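Side-chain contacts in aldehyde dehydrogenase (Anabaena variabilis, PDB 4H7N), which probably oxidises aldehydes to carboxylic acids with NAD+ as cofactor: residues A[58-63]-A[94-99]; A[151-156]-A[452-457]. All blocks are in the same frame, centred on the assembly; numbering follows the deposited sequence.

Contact 1 (A[58-63]-A[94-99]); sequences QWKQAI and SIDRWC
Lys60 reaches across from helix 48-64 to Asp96 on helix 82-106, and the two form a salt bridge with NZ 2.6 Å from OD1 of the carboxylate. That oxygen is approached through its syn lone pair, on the side of its twin, so NZ of Lys60 also lies 3.1 Å from OD2 of Asp96. The lysine and aspartate side chains cross at about a right angle. Nearer the backbone the contact turns apolar: CD1 of Ile95, the end of its longer branch, lies 4.1 Å from CB of Lys60 and equally close to CG, so the methyl rests against the root of the lysine chain. Lys60 leaves its backbone with CG opposite N (chi1 -169°), runs straight past Ile95, then bends at chi3 (100°), which swings the amine over to the carboxylate.

Gln57, one turn before Lys60, positions both charges. Its OE1 accepts a hydrogen bond from NZ of Lys60, while its NE2 donates one to OD1 of Asp96, so the amide is held in one orientation and OD1 takes two donors. An alanine in place of Lys60 would probably leave the Asp96 carboxylate without its counter-charge and the Ile95 methyl without its contact with the lysine CG. Deeper in, CD1 of Ile63 sits 3.6 Å above the middle of the Trp59 indole, whose other neighbours include helices 147-153 and 169-176.

The two helices are thus tied in two layers, with an apolar touch beneath an ionic clasp whose charges would largely offset each other at the partly exposed outer side.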
ATOM      1  N   GLN A  58     -11.965  27.688   7.472  1.00 33.89           N
ATOM      2  CA  GLN A  58     -11.705  28.686   8.533  1.00 35.83           C
ATOM      3  C   GLN A  58     -10.200  28.873   8.717  1.00 34.00           C
ATOM      4  O   GLN A  58      -9.745  29.998   8.900  1.00 33.22           O
ATOM      5  CB  GLN A  58     -12.304  28.293   9.902  1.00 37.92           C
ATOM      6  CG  GLN A  58     -13.713  28.735  10.130  1.00 43.81           C
ATOM      7  CD  GLN A  58     -14.531  27.862  11.096  1.00 47.76           C
ATOM      8  OE1 GLN A  58     -14.020  26.972  11.792  1.00 44.96           O
ATOM      9  NE2 GLN A  58     -15.846  28.146  11.143  1.00 51.33           N
ATOM     10  N   TRP A  59      -9.453  27.761   8.690  1.00 30.68           N
ATOM     11  CA  TRP A  59      -7.986  27.797   8.792  1.00 29.25           C
ATOM     12  C   TRP A  59      -7.404  28.545   7.590  1.00 29.77           C
ATOM     13  O   TRP A  59      -6.575  29.461   7.758  1.00 29.79           O
ATOM     14  CB  TRP A  59      -7.396  26.377   8.942  1.00 27.91           C
ATOM     15  CG  TRP A  59      -5.938  26.353   9.221  1.00 28.08           C
ATOM     16  CD1 TRP A  59      -5.262  27.167  10.082  1.00 27.70           C
ATOM     17  CD2 TRP A  59      -4.973  25.488   8.664  1.00 27.85           C
ATOM     18  NE1 TRP A  59      -3.965  26.847  10.106  1.00 27.10           N
ATOM     19  CE2 TRP A  59      -3.734  25.844   9.224  1.00 26.02           C
ATOM     20  CE3 TRP A  59      -5.028  24.436   7.743  1.00 28.45           C
ATOM     21  CZ2 TRP A  59      -2.563  25.209   8.898  1.00 26.05           C
ATOM     22  CZ3 TRP A  59      -3.869  23.808   7.414  1.00 27.70           C
ATOM     23  CH2 TRP A  59      -2.638  24.203   7.981  1.00 26.09           C
ATOM     24  N   LYS A  60      -7.903  28.247   6.394  1.00 29.46           N
ATOM     25  CA  LYS A  60      -7.474  28.955   5.208  1.00 32.39           C
ATOM     26  C   LYS A  60      -7.727  30.480   5.322  1.00 33.23           C
ATOM     27  O   LYS A  60      -6.865  31.306   4.992  1.00 31.43           O
ATOM     28  CB  LYS A  60      -8.173  28.427   3.951  1.00 33.67           C
ATOM     29  CG  LYS A  60      -7.557  28.969   2.682  1.00 36.54           C
ATOM     30  CD  LYS A  60      -8.246  28.492   1.404  1.00 38.81           C
ATOM     31  CE  LYS A  60      -9.163  29.564   0.890  1.00 43.76           C
ATOM     32  NZ  LYS A  60     -10.200  29.070  -0.035  1.00 46.33           N
ATOM     33  N   GLN A  61      -8.900  30.846   5.794  1.00 34.73           N
ATOM     34  CA  GLN A  61      -9.182  32.259   6.013  1.00 38.12           C
ATOM     35  C   GLN A  61      -8.192  32.924   6.962  1.00 36.42           C
ATOM     36  O   GLN A  61      -7.737  34.031   6.684  1.00 34.55           O
ATOM     37  CB  GLN A  61     -10.631  32.496   6.487  1.00 42.85           C
ATOM     38  CG  GLN A  61     -11.648  32.297   5.363  1.00 46.44           C
ATOM     39  CD  GLN A  61     -11.266  33.061   4.088  1.00 50.29           C
ATOM     40  OE1 GLN A  61     -10.929  34.264   4.130  1.00 54.35           O
ATOM     41  NE2 GLN A  61     -11.298  32.371   2.956  1.00 49.44           N
ATOM     42  N   ALA A  62      -7.885  32.279   8.080  1.00 33.58           N
ATOM     43  CA  ALA A  62      -6.932  32.818   9.035  1.00 34.40           C
ATOM     44  C   ALA A  62      -5.533  32.960   8.435  1.00 33.27           C
ATOM     45  O   ALA A  62      -4.856  33.933   8.701  1.00 33.23           O
ATOM     46  CB  ALA A  62      -6.871  31.970  10.309  1.00 35.43           C
ATOM     47  N   ILE A  63      -5.100  31.980   7.659  1.00 32.21           N
ATOM     48  CA  ILE A  63      -3.812  32.048   6.995  1.00 31.08           C
ATOM     49  C   ILE A  63      -3.806  33.195   6.019  1.00 32.92           C
ATOM     50  O   ILE A  63      -2.851  33.982   5.970  1.00 33.11           O
ATOM     51  CB  ILE A  63      -3.502  30.745   6.226  1.00 30.06           C
ATOM     52  CG1 ILE A  63      -3.341  29.600   7.185  1.00 29.43           C
ATOM     53  CG2 ILE A  63      -2.262  30.894   5.361  1.00 30.13           C
ATOM     54  CD1 ILE A  63      -3.549  28.240   6.525  1.00 28.37           C
ATOM     55  N   SER A  94      -4.777  23.828  -3.044  1.00 27.89           N
ATOM     56  CA  SER A  94      -4.876  22.432  -2.663  1.00 29.38           C
ATOM     57  C   SER A  94      -5.908  22.219  -1.510  1.00 27.48           C
ATOM     58  O   SER A  94      -6.640  21.230  -1.492  1.00 26.60           O
ATOM     59  CB  SER A  94      -3.465  21.911  -2.368  1.00 33.38           C
ATOM     60  OG  SER A  94      -3.543  20.749  -1.616  1.00 44.09           O
ATOM     61  N   ILE A  95      -6.029  23.170  -0.587  1.00 25.58           N
ATOM     62  CA  ILE A  95      -7.014  23.055   0.439  1.00 26.07           C
ATOM     63  C   ILE A  95      -8.403  23.051  -0.214  1.00 27.84           C
ATOM     64  O   ILE A  95      -9.274  22.214   0.118  1.00 28.66           O
ATOM     65  CB  ILE A  95      -6.930  24.259   1.405  1.00 28.48           C
ATOM     66  CG1 ILE A  95      -5.636  24.211   2.264  1.00 29.59           C
ATOM     67  CG2 ILE A  95      -8.155  24.291   2.311  1.00 29.97           C
ATOM     68  CD1 ILE A  95      -5.518  25.429   3.192  1.00 29.22           C
ATOM     69  N   ASP A  96      -8.623  23.989  -1.151  1.00 28.12           N
ATOM     70  CA  ASP A  96      -9.884  24.040  -1.889  1.00 29.66           C
ATOM     71  C   ASP A  96     -10.188  22.744  -2.641  1.00 29.92           C
ATOM     72  O   ASP A  96     -11.321  22.221  -2.575  1.00 30.21           O
ATOM     73  CB  ASP A  96      -9.920  25.229  -2.867  1.00 31.83           C
ATOM     74  CG  ASP A  96     -10.063  26.586  -2.140  1.00 35.59           C
ATOM     75  OD1 ASP A  96     -10.230  26.588  -0.872  1.00 35.55           O
ATOM     76  OD2 ASP A  96     -10.050  27.648  -2.833  1.00 37.09           O
ATOM     77  N   ARG A  97      -9.214  22.274  -3.396  1.00 29.16           N
ATOM     78  CA  ARG A  97      -9.381  21.090  -4.222  0.80 32.26           C
ATOM     79  C   ARG A  97      -9.742  19.833  -3.419  1.00 29.71           C
ATOM     80  O   ARG A  97     -10.683  19.099  -3.755  1.00 29.83           O
ATOM     81  CB  ARG A  97      -8.111  20.840  -5.017  0.80 35.36           C
ATOM     82  CG  ARG A  97      -8.284  19.739  -6.051  0.80 41.19           C
ATOM     83  CD  ARG A  97      -7.042  19.531  -6.910  0.80 44.17           C
ATOM     84  NE  ARG A  97      -5.781  19.713  -6.190  0.80 46.90           N
ATOM     85  CZ  ARG A  97      -5.136  18.781  -5.480  0.80 49.09           C
ATOM     86  NH1 ARG A  97      -3.984  19.118  -4.899  0.80 44.87           N
ATOM     87  NH2 ARG A  97      -5.631  17.532  -5.326  0.80 50.32           N
ATOM     88  N   TRP A  98      -8.992  19.566  -2.369  1.00 27.81           N
ATOM     89  CA  TRP A  98      -9.329  18.455  -1.488  1.00 26.88           C
ATOM     90  C   TRP A  98     -10.665  18.634  -0.767  1.00 28.81           C
ATOM     91  O   TRP A  98     -11.380  17.675  -0.580  1.00 25.64           O
ATOM     92  CB  TRP A  98      -8.205  18.210  -0.463  1.00 26.82           C
ATOM     93  CG  TRP A  98      -7.029  17.547  -1.072  1.00 26.12           C
ATOM     94  CD1 TRP A  98      -5.751  18.036  -1.188  1.00 26.26           C
ATOM     95  CD2 TRP A  98      -7.021  16.248  -1.691  1.00 27.18           C
ATOM     96  NE1 TRP A  98      -4.966  17.108  -1.851  1.00 26.79           N
ATOM     97  CE2 TRP A  98      -5.712  16.001  -2.139  1.00 27.00           C
ATOM     98  CE3 TRP A  98      -7.987  15.265  -1.865  1.00 28.88           C
ATOM     99  CZ2 TRP A  98      -5.351  14.826  -2.795  1.00 27.63           C
ATOM    100  CZ3 TRP A  98      -7.632  14.094  -2.507  1.00 30.45           C
ATOM    101  CH2 TRP A  98      -6.317  13.900  -2.972  1.00 28.04           C
ATOM    102  N   CYS A  99     -11.001  19.854  -0.340  1.00 29.84           N
ATOM    103  CA  CYS A  99     -12.332  20.080   0.233  1.00 31.86           C
ATOM    104  C   CYS A  99     -13.453  19.702  -0.752  1.00 30.73           C
ATOM    105  O   CYS A  99     -14.533  19.172  -0.370  1.00 30.81           O
ATOM    106  CB  CYS A  99     -12.499  21.537   0.670  1.00 34.55           C
ATOM    107  SG  CYS A  99     -11.657  21.910   2.228  1.00 34.70           S
TER

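Contact 2 (A[151-156]-A[452-457]); sequences LLAGCA and RFLRKQ
The methyl of Ala153 packs against the apolar side chains of Phe453 and Leu454. Its CB is 4.1 Å from CB of Phe453 and 4.0 Å from CD2 of Leu454, so the single methyl sits against two consecutive side chains. The same leucine branch also touches backbone, CD2 of Leu454 lying 3.6 Å from O of Ala153; that carbonyl hydrogen-bonds a bound glycerol, probably from the crystallisation liquor.

Sulfur makes the second kind of contact. SG of Cys155 lies 3.8 Å from CB of Phe453, close to the carbonyl O of that residue, and 5.4 Å from the centroid of its ring, 53° off the normal, an oblique sulfur-aromatic approach. With SG beside the backbone N (chi1 -53°), the thiol faces the phenylalanine.

Between them helix 147-153 ends in a Schellman motif: Gly154 takes a positive phi, and the chain turns into strand 156-161. This strand runs parallel to 118-134, against which 454-462 lies antiparallel, so the contact packs a helix end on the sheet's C-terminal strand.

The Phe453 ring is flanked within its own segment by Arg452, whose CG lies over one face, while CZ of Phe453 sits 3.5 Å above the Arg452 guanidinium plane; the ring also meets that of Phe205, the planes inclined at about 55°.

Polar bonds take over further along: Lys456 forms a salt bridge with Glu431 of the second subunit.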
ATOM      1  N   LEU A 151      -6.235  14.969   6.841  1.00 21.36           N
ATOM      2  CA  LEU A 151      -7.120  15.633   7.762  1.00 22.35           C
ATOM      3  C   LEU A 151      -8.572  15.507   7.324  1.00 22.98           C
ATOM      4  O   LEU A 151      -9.425  15.265   8.155  1.00 24.21           O
ATOM      5  CB  LEU A 151      -6.793  17.128   7.926  1.00 22.55           C
ATOM      6  CG  LEU A 151      -5.510  17.367   8.737  1.00 22.24           C
ATOM      7  CD1 LEU A 151      -5.052  18.803   8.544  1.00 23.63           C
ATOM      8  CD2 LEU A 151      -5.723  17.136  10.209  1.00 23.22           C
ATOM      9  N   LEU A 152      -8.843  15.675   6.045  1.00 23.61           N
ATOM     10  CA  LEU A 152     -10.203  15.610   5.556  1.00 24.65           C
ATOM     11  C   LEU A 152     -10.787  14.217   5.668  1.00 24.70           C
ATOM     12  O   LEU A 152     -12.007  14.045   5.788  1.00 25.49           O
ATOM     13  CB  LEU A 152     -10.268  16.140   4.122  1.00 25.91           C
ATOM     14  CG  LEU A 152     -10.127  17.679   4.087  1.00 27.52           C
ATOM     15  CD1 LEU A 152      -9.781  18.233   2.709  1.00 28.62           C
ATOM     16  CD2 LEU A 152     -11.385  18.369   4.592  1.00 29.49           C
ATOM     17  N   ALA A 153      -9.923  13.223   5.616  1.00 24.20           N
ATOM     18  CA  ALA A 153     -10.314  11.838   5.799  1.00 25.20           C
ATOM     19  C   ALA A 153     -10.795  11.585   7.220  1.00 26.54           C
ATOM     20  O   ALA A 153     -11.468  10.583   7.465  1.00 27.45           O
ATOM     21  CB  ALA A 153      -9.161  10.888   5.502  1.00 24.31           C
ATOM     22  N   GLY A 154     -10.457  12.478   8.140  1.00 24.55           N
ATOM     23  CA  GLY A 154     -10.769  12.273   9.529  1.00 25.86           C
ATOM     24  C   GLY A 154      -9.604  11.831  10.409  1.00 24.89           C
ATOM     25  O   GLY A 154      -9.814  11.522  11.544  1.00 25.35           O
ATOM     26  N   CYS A 155      -8.387  11.894   9.897  1.00 24.52           N
ATOM     27  CA  CYS A 155      -7.187  11.594  10.660  1.00 23.49           C
ATOM     28  C   CYS A 155      -6.719  12.810  11.434  1.00 23.99           C
ATOM     29  O   CYS A 155      -6.866  13.915  10.987  1.00 25.08           O
ATOM     30  CB  CYS A 155      -6.045  11.256   9.702  1.00 23.67           C
ATOM     31  SG  CYS A 155      -6.358   9.958   8.452  1.00 23.96           S
ATOM     32  N   ALA A 156      -6.069  12.583  12.566  1.00 24.38           N
ATOM     33  CA  ALA A 156      -5.138  13.555  13.116  1.00 23.57           C
ATOM     34  C   ALA A 156      -3.754  13.356  12.490  1.00 23.89           C
ATOM     35  O   ALA A 156      -3.397  12.244  12.008  1.00 22.70           O
ATOM     36  CB  ALA A 156      -5.063  13.426  14.628  1.00 25.10           C
ATOM     37  N   ARG A 452      -5.950   6.319   0.533  1.00 28.90           N
ATOM     38  CA  ARG A 452      -4.918   5.662   1.285  1.00 28.16           C
ATOM     39  C   ARG A 452      -5.010   5.839   2.809  1.00 26.45           C
ATOM     40  O   ARG A 452      -4.445   5.018   3.560  1.00 24.64           O
ATOM     41  CB  ARG A 452      -3.554   6.002   0.709  1.00 32.47           C
ATOM     42  CG  ARG A 452      -3.064   7.350   1.002  1.00 31.87           C
ATOM     43  CD  ARG A 452      -1.899   7.747   0.048  1.00 31.63           C
ATOM     44  NE  ARG A 452      -2.028   9.190  -0.043  1.00 29.59           N
ATOM     45  CZ  ARG A 452      -1.087  10.113   0.169  1.00 33.47           C
ATOM     46  NH1 ARG A 452       0.156   9.798   0.468  1.00 31.24           N
ATOM     47  NH2 ARG A 452      -1.409  11.392   0.026  1.00 34.05           N
ATOM     48  N   PHE A 453      -5.675   6.904   3.271  1.00 23.95           N
ATOM     49  CA  PHE A 453      -5.755   7.213   4.709  1.00 23.39           C
ATOM     50  C   PHE A 453      -6.972   6.594   5.421  1.00 23.99           C
ATOM     51  O   PHE A 453      -7.213   6.901   6.573  1.00 25.70           O
ATOM     52  CB  PHE A 453      -5.779   8.738   4.917  1.00 23.30           C
ATOM     53  CG  PHE A 453      -4.512   9.410   4.471  1.00 22.16           C
ATOM     54  CD1 PHE A 453      -3.306   9.009   4.975  1.00 21.66           C
ATOM     55  CD2 PHE A 453      -4.532  10.320   3.455  1.00 21.97           C
ATOM     56  CE1 PHE A 453      -2.104   9.604   4.557  1.00 22.59           C
ATOM     57  CE2 PHE A 453      -3.358  10.870   2.977  1.00 20.84           C
ATOM     58  CZ  PHE A 453      -2.151  10.533   3.536  1.00 22.52           C
ATOM     59  N   LEU A 454      -7.710   5.757   4.705  1.00 25.38           N
ATOM     60  CA  LEU A 454      -8.976   5.149   5.150  1.00 27.44           C
ATOM     61  C   LEU A 454      -8.901   3.662   5.035  1.00 29.74           C
ATOM     62  O   LEU A 454      -8.277   3.141   4.079  1.00 29.36           O
ATOM     63  CB  LEU A 454     -10.121   5.635   4.245  1.00 30.45           C
ATOM     64  CG  LEU A 454     -10.368   7.161   4.383  1.00 30.97           C
ATOM     65  CD1 LEU A 454     -11.096   7.609   3.142  1.00 35.96           C
ATOM     66  CD2 LEU A 454     -11.202   7.462   5.618  1.00 32.19           C
ATOM     67  N   ARG A 455      -9.440   2.962   6.024  1.00 28.20           N
ATOM     68  CA  ARG A 455      -9.608   1.538   5.888  1.00 29.52           C
ATOM     69  C   ARG A 455     -11.059   1.321   5.467  1.00 28.29           C
ATOM     70  O   ARG A 455     -11.970   1.909   6.025  1.00 28.44           O
ATOM     71  CB  ARG A 455      -9.366   0.823   7.195  1.00 30.63           C
ATOM     72  CG  ARG A 455      -7.924   0.768   7.604  1.00 35.83           C
ATOM     73  CD  ARG A 455      -7.836  -0.227   8.752  1.00 42.64           C
ATOM     74  NE  ARG A 455      -6.473  -0.483   9.249  1.00 45.95           N
ATOM     75  CZ  ARG A 455      -5.874   0.199  10.218  1.00 46.82           C
ATOM     76  NH1 ARG A 455      -4.650  -0.170  10.600  1.00 50.42           N
ATOM     77  NH2 ARG A 455      -6.472   1.245  10.787  1.00 47.94           N
ATOM     78  N   LYS A 456     -11.238   0.489   4.466  1.00 28.03           N
ATOM     79  CA  LYS A 456     -12.548   0.083   4.007  1.00 30.89           C
ATOM     80  C   LYS A 456     -13.078  -1.009   4.903  1.00 29.80           C
ATOM     81  O   LYS A 456     -12.344  -1.918   5.300  1.00 29.45           O
ATOM     82  CB  LYS A 456     -12.441  -0.411   2.554  1.00 34.93           C
ATOM     83  CG  LYS A 456     -12.136   0.690   1.552  1.00 38.63           C
ATOM     84  CD  LYS A 456     -11.819   0.101   0.175  1.00 44.40           C
ATOM     85  CE  LYS A 456     -10.813   0.939  -0.623  1.00 47.45           C
ATOM     86  NZ  LYS A 456     -10.383   0.133  -1.818  1.00 51.83           N
ATOM     87  N   GLN A 457     -14.343  -0.892   5.253  1.00 32.24           N
ATOM     88  CA  GLN A 457     -15.068  -1.881   6.058  1.00 32.42           C
ATOM     89  C   GLN A 457     -16.271  -2.334   5.286  1.00 34.27           C
ATOM     90  O   GLN A 457     -17.026  -1.504   4.775  1.00 35.21           O
ATOM     91  CB  GLN A 457     -15.620  -1.223   7.316  1.00 35.24           C
ATOM     92  CG  GLN A 457     -14.717  -1.178   8.470  1.00 37.21           C
ATOM     93  CD  GLN A 457     -15.446  -0.778   9.756  1.00 39.10           C
ATOM     94  OE1 GLN A 457     -16.227   0.167   9.778  1.00 40.73           O
ATOM     95  NE2 GLN A 457     -15.157  -1.478  10.819  1.00 37.76           N
TER

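Contact 2 is wholly buried, whereas contact 1 is only partly so, with Ile95 covered and Asp96 exposed. Their chemistry follows: a charged pair backed by one methyl in 58-63/94-99, and no hydrogen bond across 151-156/452-457, where the Ala153 methyl, the cysteine sulfur, the Phe453 CB and one leucine branch do the work. Contact 1 joins two helices close in sequence; contact 2 brings a helix end and a C-terminal strand together from nearly 300 residues apart. They hold no element in common, but they abut: CB of Trp98 on helix 82-106 packs 3.5 Å from CD1 of Leu152 on helix 147-153. Helix 82-106 also reaches contact 2 through Leu106, which touches Leu454.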